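Long-range contacts in putative ferredoxin (Hydrogenobacter thermophilus, PDB 7M1O), which binds a single [4Fe-4S] cluster and probably serves as a small electron-carrying ferredoxin: residues 14-19 with 31-35; 21-25 with 45-51; 2-8 with 66-72. All blocks are in the same frame, centred on the assembly; numbering follows the deposited sequence.

How the contacts relate
The 71 modelled residues form a compact single-cluster ferredoxin fold, and contact 3 (2-8 with 66-72) closes the chain by pairing its first and last strands. Contacts 1 and 2 are nested inside that loop and cross each other (14-19, 21-25, 31-35, 45-51); their centres are about 15 Å apart, though their segments adjoin in the sequence. Contacts 1 and 3, also about 15 Å apart between centres, wall the iron-sulfur cluster from two sides of the fold and touch through Cys18 with Ile67 and Ala34 with Val7. Contact 2 lies away from the cluster, about 11 Å from contact 3, sharing the antiparallel sheet 45-47, 3-7, 67-71.

Contact 1 (14-19 with 31-35). With SF4 (iron/sulfur cluster), chain C.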
loop_
_atom_site.group_PDB
_atom_site.type_symbol
_atom_site.label_atom_id
_atom_site.label_comp_id
_atom_site.label_asym_id
_atom_site.label_seq_id
_atom_site.Cartn_x
_atom_site.Cartn_y
_atom_site.Cartn_z
ATOM N N SER A 14 -6.769 -9.143 3.626
ATOM C CA SER A 14 -6.724 -9.735 2.290
ATOM C C SER A 14 -7.962 -9.403 1.461
ATOM O O SER A 14 -8.459 -10.244 0.711
ATOM C CB SER A 14 -6.564 -11.253 2.395
ATOM O OG SER A 14 -5.392 -11.590 3.114
ATOM N N CYS A 15 -8.447 -8.173 1.591
ATOM C CA CYS A 15 -9.656 -7.752 0.893
ATOM C C CYS A 15 -9.395 -7.454 -0.588
ATOM O O CYS A 15 -10.335 -7.290 -1.366
ATOM C CB CYS A 15 -10.250 -6.524 1.575
ATOM S SG CYS A 15 -9.515 -4.978 1.043
ATOM N N GLU A 16 -8.117 -7.367 -0.951
ATOM C CA GLU A 16 -7.665 -7.239 -2.341
ATOM C C GLU A 16 -7.871 -5.850 -2.952
ATOM O O GLU A 16 -7.591 -5.652 -4.134
ATOM C CB GLU A 16 -8.355 -8.279 -3.239
ATOM C CG GLU A 16 -8.332 -9.706 -2.695
ATOM C CD GLU A 16 -8.681 -10.754 -3.743
ATOM O OE1 GLU A 16 -8.792 -10.405 -4.937
ATOM O OE2 GLU A 16 -8.841 -11.936 -3.370
ATOM N N LEU A 17 -8.332 -4.887 -2.161
ATOM C CA LEU A 17 -8.654 -3.571 -2.707
ATOM C C LEU A 17 -7.422 -2.843 -3.231
ATOM O O LEU A 17 -7.415 -2.369 -4.366
ATOM C CB LEU A 17 -9.346 -2.700 -1.656
ATOM C CG LEU A 17 -9.739 -1.296 -2.133
ATOM C CD1 LEU A 17 -10.754 -1.366 -3.269
ATOM C CD2 LEU A 17 -10.285 -0.468 -0.981
ATOM N N CYS A 18 -6.380 -2.753 -2.410
ATOM C CA CYS A 18 -5.232 -1.916 -2.749
ATOM C C CYS A 18 -4.481 -2.413 -3.982
ATOM O O CYS A 18 -4.120 -1.609 -4.846
ATOM C CB CYS A 18 -4.272 -1.816 -1.562
ATOM S SG CYS A 18 -3.665 -3.391 -0.935
ATOM N N TYR A 19 -4.244 -3.720 -4.086
ATOM C CA TYR A 19 -3.441 -4.212 -5.201
ATOM C C TYR A 19 -4.282 -4.512 -6.437
ATOM O O TYR A 19 -3.737 -4.751 -7.511
ATOM C CB TYR A 19 -2.611 -5.444 -4.806
ATOM C CG TYR A 19 -3.303 -6.592 -4.102
ATOM C CD1 TYR A 19 -3.082 -6.824 -2.751
ATOM C CD2 TYR A 19 -4.112 -7.485 -4.794
ATOM C CE1 TYR A 19 -3.673 -7.883 -2.100
ATOM C CE2 TYR A 19 -4.713 -8.554 -4.146
ATOM C CZ TYR A 19 -4.484 -8.747 -2.799
ATOM O OH TYR A 19 -5.069 -9.801 -2.137
ATOM N N ASP A 31 -0.304 -14.931 -0.484
ATOM C CA ASP A 31 -1.299 -15.638 0.320
ATOM C C ASP A 31 -2.539 -14.788 0.588
ATOM O O ASP A 31 -3.342 -15.114 1.462
ATOM C CB ASP A 31 -0.680 -16.079 1.649
ATOM C CG ASP A 31 -0.292 -14.909 2.532
ATOM O OD1 ASP A 31 -0.135 -13.786 2.005
ATOM O OD2 ASP A 31 -0.138 -15.112 3.754
ATOM N N GLY A 32 -2.687 -13.701 -0.163
ATOM C CA GLY A 32 -3.818 -12.805 -0.001
ATOM C C GLY A 32 -3.441 -11.490 0.655
ATOM O O GLY A 32 -4.044 -10.456 0.369
ATOM N N ILE A 33 -2.446 -11.523 1.539
ATOM C CA ILE A 33 -1.992 -10.314 2.222
ATOM C C ILE A 33 -1.249 -9.411 1.248
ATOM O O ILE A 33 -0.483 -9.883 0.407
ATOM C CB ILE A 33 -1.068 -10.637 3.418
ATOM C CG1 ILE A 33 -1.789 -11.525 4.438
ATOM C CG2 ILE A 33 -0.574 -9.353 4.086
ATOM C CD1 ILE A 33 -2.952 -10.853 5.149
ATOM N N ALA A 34 -1.477 -8.108 1.370
ATOM C CA ALA A 34 -0.861 -7.137 0.476
ATOM C C ALA A 34 0.526 -6.727 0.958
ATOM O O ALA A 34 0.840 -6.824 2.145
ATOM C CB ALA A 34 -1.748 -5.911 0.343
ATOM N N GLU A 35 1.352 -6.280 0.019
ATOM C CA GLU A 35 2.634 -5.659 0.332
ATOM C C GLU A 35 2.969 -4.689 -0.789
ATOM O O GLU A 35 2.501 -4.859 -1.914
ATOM C CB GLU A 35 3.741 -6.707 0.494
ATOM C CG GLU A 35 4.035 -7.516 -0.765
ATOM C CD GLU A 35 5.160 -8.518 -0.568
ATOM O OE1 GLU A 35 5.403 -9.328 -1.488
ATOM O OE2 GLU A 35 5.803 -8.494 0.503
HETATM FE FE1 SF4 C . -5.092 -5.620 3.015
HETATM FE FE2 SF4 C . -5.973 -3.047 3.297
HETATM FE FE3 SF4 C . -7.350 -4.794 1.714
HETATM FE FE4 SF4 C . -4.898 -3.884 0.916
HETATM S S1 SF4 C . -6.788 -2.647 1.205
HETATM S S2 SF4 C . -5.650 -6.035 0.842
HETATM S S3 SF4 C . -3.830 -3.725 2.927
HETATM S S4 SF4 C . -7.045 -4.943 3.969
HETATM O O HOH W 1 -5.038 -14.498 3.731
#
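In Tyr19 the ring carbon CG sits between the backbone N and the carbonyl carbon (chi1 50°), which swings the phenol off helix 17-21 toward Gly32 and Ala34; the like setting of Cys18 (chi1 57°) brings its sulfur to the cluster and against Ala34. Cys15 and Cys18 are the second and third cysteines of the CxxCxxC motif of [4Fe-4S] ferredoxins, with Cys12 before them and Cys62 supplied from far along the chain. Cys18 SG binds the cluster iron FE4 at 2.3 Å, and Cys15 SG the iron FE3. The Ala34 methyl lies in the angle between two neighbours: its CB is 3.4 Å from Cys18 SG and 3.5 Å from Tyr19 CD1, meeting the ring at its edge and in its plane. Further round the same edge, Tyr19 OH donates to Gly32 O over 2.8 Å, approaching 28° out of the carbonyl plane. Edge and hydroxyl together fix the rotation of the phenol, while Glu16 O stands over one face near the rim. Next to the metal, Leu17 N donates to Cys15 SG at 3.4 Å, a bond that would draw charge from the thiolate and may bear on the reduction potential.

The facing loop is shaped by an Asx turn, in which Ile33 N reaches Asp31 OD1 at 3.3 Å from above the carboxylate plane; Arg29 forms a salt bridge to the same oxygen. Ser14 passes close alongside Gly32, its hydroxyl also near the CD1 methyl of Ile33, and its CA makes a C-H...O contact with Gly32 O. Its hydroxyl bonds to a water, 3.0 Å from Ser14 OG, which in turn donates to Asp31 O at 2.9 Å.

Contact 2 (21-25 with 45-51); sequences RVPEV and MMVPPEL
Leu51 lies crosswise on Glu24, its CD1 methyl only 3.3 Å from Glu24 CB in an aliphatic contact. The glutamate chain is bent at its second torsion (chi2 93°), and this lays the carboxylate against the other methyl, Glu24 CD 3.8 Å from Leu51 CD2, an acid group packed on a methyl. From its CD1 side Leu51 also meets Val25, sliding past it with CD1 4.1 Å from Val25 CG2; its CD2 branch reaches Val22. Val25, buried like Val22, has its CG1 4.0 Å from Met45 SD, while the extended chain of Met45 carries CE on to Glu24 O at 3.6 Å.

No hydrogen bond joins the two segments; the contact is mainly apolar, between the turn that follows helix 17-21 and the link from strand 45-47 to helix 52-61. Each side is rigidified by its own beta turn. Val25 N bonds to Val22 O at 2.9 Å, presenting Val22 and Val25 to the interior, and Leu51 N bonds to Pro48 O at 2.8 Å, setting Leu51 at the N-cap of helix 52-61.

Farther out, that helix backs the valines, with Val55 against Val25 and Val47 and Val58 against Val22. Strand 45-47 is held by backbone bonds to Leu3 and Thr5, and Thr5 also packs on Val25 and Val47. Arg21 forms a salt bridge to Glu61 at the far end of helix 52-61.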
loop_
_atom_site.group_PDB
_atom_site.type_symbol
_atom_site.label_atom_id
_atom_site.label_comp_id
_atom_site.label_asym_id
_atom_site.label_seq_id
_atom_site.Cartn_x
_atom_site.Cartn_y
_atom_site.Cartn_z
ATOM N N ARG A 21 -6.659 -2.069 -7.174
ATOM C CA ARG A 21 -6.834 -0.679 -7.578
ATOM C C ARG A 21 -5.524 -0.054 -8.049
ATOM O O ARG A 21 -5.487 0.623 -9.076
ATOM C CB ARG A 21 -7.408 0.134 -6.415
ATOM C CG ARG A 21 -7.593 1.626 -6.692
ATOM C CD ARG A 21 -8.947 1.928 -7.309
ATOM N NE ARG A 21 -10.042 1.600 -6.399
ATOM C CZ ARG A 21 -10.345 2.297 -5.308
ATOM N NH1 ARG A 21 -9.634 3.366 -4.972
ATOM N NH2 ARG A 21 -11.361 1.919 -4.544
ATOM N N VAL A 22 -4.459 -0.275 -7.286
ATOM C CA VAL A 22 -3.169 0.348 -7.563
ATOM C C VAL A 22 -2.072 -0.712 -7.652
ATOM O O VAL A 22 -1.206 -0.794 -6.779
ATOM C CB VAL A 22 -2.804 1.388 -6.479
ATOM C CG1 VAL A 22 -1.611 2.227 -6.919
ATOM C CG2 VAL A 22 -3.996 2.286 -6.180
ATOM N N PRO A 23 -2.106 -1.532 -8.713
ATOM C CA PRO A 23 -1.084 -2.567 -8.903
ATOM C C PRO A 23 0.310 -1.977 -9.110
ATOM O O PRO A 23 1.303 -2.695 -8.999
ATOM C CB PRO A 23 -1.561 -3.311 -10.155
ATOM C CG PRO A 23 -2.432 -2.342 -10.871
ATOM C CD PRO A 23 -3.098 -1.530 -9.802
ATOM N N GLU A 24 0.374 -0.681 -9.404
ATOM C CA GLU A 24 1.651 0.013 -9.530
ATOM C C GLU A 24 2.370 0.079 -8.184
ATOM O O GLU A 24 3.598 0.147 -8.135
ATOM C CB GLU A 24 1.451 1.432 -10.075
ATOM C CG GLU A 24 0.722 1.516 -11.414
ATOM C CD GLU A 24 -0.778 1.712 -11.264
ATOM O OE1 GLU A 24 -1.349 1.247 -10.256
ATOM O OE2 GLU A 24 -1.385 2.339 -12.157
ATOM N N VAL A 25 1.597 0.055 -7.097
ATOM C CA VAL A 25 2.138 0.259 -5.754
ATOM C C VAL A 25 2.018 -0.984 -4.872
ATOM O O VAL A 25 2.931 -1.284 -4.104
ATOM C CB VAL A 25 1.430 1.440 -5.050
ATOM C CG1 VAL A 25 1.965 1.638 -3.634
ATOM C CG2 VAL A 25 1.608 2.713 -5.858
ATOM N N MET A 45 7.747 2.075 0.598
ATOM C CA MET A 45 7.875 2.292 -0.840
ATOM C C MET A 45 7.571 3.745 -1.181
ATOM O O MET A 45 6.526 4.274 -0.803
ATOM C CB MET A 45 6.937 1.371 -1.625
ATOM C CG MET A 45 6.887 1.685 -3.118
ATOM S SD MET A 45 5.843 0.567 -4.066
ATOM C CE MET A 45 5.825 1.403 -5.653
ATOM N N MET A 46 8.488 4.383 -1.900
ATOM C CA MET A 46 8.272 5.736 -2.387
ATOM C C MET A 46 7.282 5.706 -3.546
ATOM O O MET A 46 7.392 4.872 -4.443
ATOM C CB MET A 46 9.597 6.360 -2.823
ATOM C CG MET A 46 10.656 6.394 -1.733
ATOM S SD MET A 46 10.150 7.318 -0.268
ATOM C CE MET A 46 9.837 8.951 -0.951
ATOM N N VAL A 47 6.316 6.618 -3.516
ATOM C CA VAL A 47 5.231 6.631 -4.492
ATOM C C VAL A 47 5.511 7.625 -5.618
ATOM O O VAL A 47 5.885 8.768 -5.352
ATOM C CB VAL A 47 3.891 6.997 -3.824
ATOM C CG1 VAL A 47 2.743 6.881 -4.819
ATOM C CG2 VAL A 47 3.640 6.106 -2.620
ATOM N N PRO A 48 5.333 7.198 -6.881
ATOM C CA PRO A 48 5.454 8.165 -7.979
ATOM C C PRO A 48 4.394 9.261 -7.879
ATOM O O PRO A 48 3.271 8.969 -7.471
ATOM C CB PRO A 48 5.239 7.310 -9.233
ATOM C CG PRO A 48 5.522 5.914 -8.808
ATOM C CD PRO A 48 5.087 5.834 -7.380
ATOM N N PRO A 49 4.738 10.503 -8.256
ATOM C CA PRO A 49 3.815 11.628 -8.067
ATOM C C PRO A 49 2.463 11.450 -8.763
ATOM O O PRO A 49 1.470 12.002 -8.290
ATOM C CB PRO A 49 4.580 12.817 -8.666
ATOM C CG PRO A 49 5.611 12.214 -9.559
ATOM C CD PRO A 49 5.987 10.922 -8.914
ATOM N N GLU A 50 2.421 10.692 -9.855
ATOM C CA GLU A 50 1.168 10.487 -10.573
ATOM C C GLU A 50 0.262 9.488 -9.850
ATOM O O GLU A 50 -0.902 9.324 -10.213
ATOM C CB GLU A 50 1.430 10.014 -12.011
ATOM C CG GLU A 50 1.971 8.591 -12.161
ATOM C CD GLU A 50 3.470 8.486 -11.944
ATOM O OE1 GLU A 50 4.107 9.507 -11.608
ATOM O OE2 GLU A 50 4.011 7.373 -12.114
ATOM N N LEU A 51 0.798 8.833 -8.823
ATOM C CA LEU A 51 0.058 7.808 -8.091
ATOM C C LEU A 51 -0.233 8.215 -6.650
ATOM O O LEU A 51 -0.744 7.415 -5.869
ATOM C CB LEU A 51 0.833 6.488 -8.109
ATOM C CG LEU A 51 0.821 5.734 -9.442
ATOM C CD1 LEU A 51 1.866 4.630 -9.443
ATOM C CD2 LEU A 51 -0.561 5.161 -9.725
#

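Contact 3 (2-8 with 66-72); sequences ALRTMVD and SIITEEV. With SF4 (iron/sulfur cluster), chain C.
Arg4 and Glu70 face each other as a hydrogen-bonded pair, with Arg4 N 3.0 Å from Glu70 O; the reverse bond from Glu70 N and the pair of bonds between Met6 and Ile68 continue the ladder, and Asp8 N to Ser66 O ends it. At the other end, Val72 N bonds to Ala2 O, and the first modelled residue meets the C-terminal carboxylate, Ala2 N donating to Val72 OXT at 2.8 Å and also to the Glu71 carboxylate.

One salt bridge lies above the Arg4-Glu70 rung. Both residues set CG between the backbone N and the carbonyl carbon (chi1 65° in Arg4), which sends their extended chains the same way, side by side. Guanidinium and carboxylate are 17° apart, and Glu70 OE2 lies at the guanidinium edge, its anti lone pair 2.8 Å from Arg4 NE. Arg4 NH2 also donates to OE2, but their 2.5 Å separation is doubtfully short. Trp44 adds a cation-pi contact to Arg4.

The strands run antiparallel at 166°, joining the two ends of the ferredoxin fold as neighbours in its sheet. On the face turned to helix 52-61, the non-hydrogen-bonded pair Thr5 and Thr69 are bonded, OG1 to OG1, at 3.0 Å; Tyr26 is a further partner of Thr5 and Thr59 of Thr69.

Apolar contacts divide between the faces. Beside Arg4, Met6 lies along Ile68, its CE 3.6 Å from Ile68 CG1, with Trp44 against both. On the opposite face Leu3 crosses Thr69 CG2, and Ile67 CG1 and Val7 CG1 cover S3 of the iron-sulfur cluster at 3.7 and 3.8 Å.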
loop_
_atom_site.group_PDB
_atom_site.type_symbol
_atom_site.label_atom_id
_atom_site.label_comp_id
_atom_site.label_asym_id
_atom_site.label_seq_id
_atom_site.Cartn_x
_atom_site.Cartn_y
_atom_site.Cartn_z
ATOM N N ALA A 2 7.282 14.570 -0.964
ATOM C CA ALA A 2 7.105 13.252 -1.563
ATOM C C ALA A 2 6.248 12.367 -0.668
ATOM O O ALA A 2 6.050 12.670 0.506
ATOM C CB ALA A 2 8.454 12.601 -1.816
ATOM N N LEU A 3 5.750 11.271 -1.233
ATOM C CA LEU A 3 4.873 10.356 -0.511
ATOM C C LEU A 3 5.465 8.953 -0.465
ATOM O O LEU A 3 5.975 8.454 -1.468
ATOM C CB LEU A 3 3.493 10.320 -1.171
ATOM C CG LEU A 3 2.316 9.932 -0.276
ATOM C CD1 LEU A 3 2.037 11.026 0.746
ATOM C CD2 LEU A 3 1.077 9.652 -1.116
ATOM N N ARG A 4 5.402 8.326 0.707
ATOM C CA ARG A 4 5.792 6.925 0.854
ATOM C C ARG A 4 4.673 6.150 1.536
ATOM O O ARG A 4 3.844 6.731 2.235
ATOM C CB ARG A 4 7.097 6.792 1.646
ATOM C CG ARG A 4 7.036 7.246 3.098
ATOM C CD ARG A 4 8.341 6.912 3.811
ATOM N NE ARG A 4 8.309 7.235 5.233
ATOM C CZ ARG A 4 9.291 6.957 6.084
ATOM N NH1 ARG A 4 10.391 6.347 5.658
ATOM N NH2 ARG A 4 9.177 7.287 7.362
ATOM N N THR A 5 4.651 4.837 1.328
ATOM C CA THR A 5 3.574 4.000 1.845
ATOM C C THR A 5 4.077 2.603 2.207
ATOM O O THR A 5 5.072 2.125 1.658
ATOM C CB THR A 5 2.418 3.889 0.818
ATOM O OG1 THR A 5 1.338 3.128 1.375
ATOM C CG2 THR A 5 2.895 3.233 -0.474
ATOM N N MET A 6 3.391 1.964 3.152
ATOM C CA MET A 6 3.702 0.597 3.555
ATOM C C MET A 6 2.417 -0.138 3.914
ATOM O O MET A 6 1.379 0.489 4.125
ATOM C CB MET A 6 4.671 0.577 4.746
ATOM C CG MET A 6 4.109 1.133 6.061
ATOM S SD MET A 6 5.039 0.555 7.499
ATOM C CE MET A 6 4.336 1.546 8.814
ATOM N N VAL A 7 2.494 -1.463 3.983
ATOM C CA VAL A 7 1.371 -2.286 4.415
ATOM C C VAL A 7 1.728 -3.014 5.704
ATOM O O VAL A 7 2.788 -3.628 5.806
ATOM C CB VAL A 7 0.966 -3.316 3.338
ATOM C CG1 VAL A 7 -0.136 -4.238 3.853
ATOM C CG2 VAL A 7 0.511 -2.607 2.073
ATOM N N ASP A 8 0.837 -2.932 6.685
ATOM C CA ASP A 8 0.992 -3.664 7.933
ATOM C C ASP A 8 0.365 -5.050 7.783
ATOM O O ASP A 8 -0.856 -5.184 7.854
ATOM C CB ASP A 8 0.341 -2.900 9.088
ATOM C CG ASP A 8 0.696 -3.473 10.445
ATOM O OD1 ASP A 8 1.149 -4.635 10.508
ATOM O OD2 ASP A 8 0.519 -2.759 11.453
ATOM N N SER A 66 -4.565 -0.894 7.448
ATOM C CA SER A 66 -3.281 -1.581 7.358
ATOM C C SER A 66 -2.271 -0.785 6.545
ATOM O O SER A 66 -1.061 -0.936 6.721
ATOM C CB SER A 66 -3.459 -2.965 6.731
ATOM O OG SER A 66 -4.382 -3.745 7.468
ATOM N N ILE A 67 -2.771 0.054 5.646
ATOM C CA ILE A 67 -1.907 0.856 4.796
ATOM C C ILE A 67 -1.519 2.143 5.506
ATOM O O ILE A 67 -2.370 2.976 5.825
ATOM C CB ILE A 67 -2.579 1.189 3.454
ATOM C CG1 ILE A 67 -3.020 -0.103 2.761
ATOM C CG2 ILE A 67 -1.622 1.980 2.566
ATOM C CD1 ILE A 67 -3.752 0.104 1.459
ATOM N N ILE A 68 -0.223 2.286 5.757
ATOM C CA ILE A 68 0.324 3.484 6.370
ATOM C C ILE A 68 0.999 4.312 5.290
ATOM O O ILE A 68 1.857 3.815 4.565
ATOM C CB ILE A 68 1.327 3.144 7.485
ATOM C CG1 ILE A 68 0.762 2.046 8.395
ATOM C CG2 ILE A 68 1.680 4.389 8.287
ATOM C CD1 ILE A 68 -0.620 2.335 8.946
ATOM N N THR A 69 0.590 5.570 5.182
ATOM C CA THR A 69 1.090 6.475 4.154
ATOM C C THR A 69 1.463 7.798 4.806
ATOM O O THR A 69 0.804 8.235 5.747
ATOM C CB THR A 69 0.036 6.711 3.048
ATOM O OG1 THR A 69 -0.236 5.478 2.371
ATOM C CG2 THR A 69 0.513 7.741 2.034
ATOM N N GLU A 70 2.523 8.432 4.318
ATOM C CA GLU A 70 2.926 9.716 4.873
ATOM C C GLU A 70 3.751 10.549 3.901
ATOM O O GLU A 70 4.371 10.028 2.974
ATOM C CB GLU A 70 3.706 9.507 6.175
ATOM C CG GLU A 70 4.853 8.520 6.075
ATOM C CD GLU A 70 5.543 8.286 7.408
ATOM O OE1 GLU A 70 4.884 8.417 8.462
ATOM O OE2 GLU A 70 6.749 7.971 7.402
ATOM N N GLU A 71 3.731 11.857 4.130
ATOM C CA GLU A 71 4.495 12.809 3.340
ATOM C C GLU A 71 5.900 12.943 3.907
ATOM O O GLU A 71 6.073 13.140 5.110
ATOM C CB GLU A 71 3.794 14.171 3.323
ATOM C CG GLU A 71 2.952 14.425 2.083
ATOM C CD GLU A 71 3.792 14.737 0.858
ATOM O OE1 GLU A 71 4.880 15.330 1.013
ATOM O OE2 GLU A 71 3.365 14.387 -0.262
ATOM N N VAL A 72 6.901 12.829 3.038
ATOM C CA VAL A 72 8.297 12.928 3.451
ATOM C C VAL A 72 9.048 13.919 2.569
ATOM O O VAL A 72 10.177 14.307 2.873
ATOM C CB VAL A 72 8.998 11.557 3.396
ATOM C CG1 VAL A 72 8.404 10.615 4.433
ATOM C CG2 VAL A 72 8.894 10.955 2.003
ATOM O OXT VAL A 72 8.541 14.354 1.535
HETATM FE FE1 SF4 C . -5.092 -5.620 3.015
HETATM FE FE2 SF4 C . -5.973 -3.047 3.297
HETATM FE FE3 SF4 C . -7.350 -4.794 1.714
HETATM FE FE4 SF4 C . -4.898 -3.884 0.916
HETATM S S1 SF4 C . -6.788 -2.647 1.205
HETATM S S2 SF4 C . -5.650 -6.035 0.842
HETATM S S3 SF4 C . -3.830 -3.725 2.927
HETATM S S4 SF4 C . -7.045 -4.943 3.969
#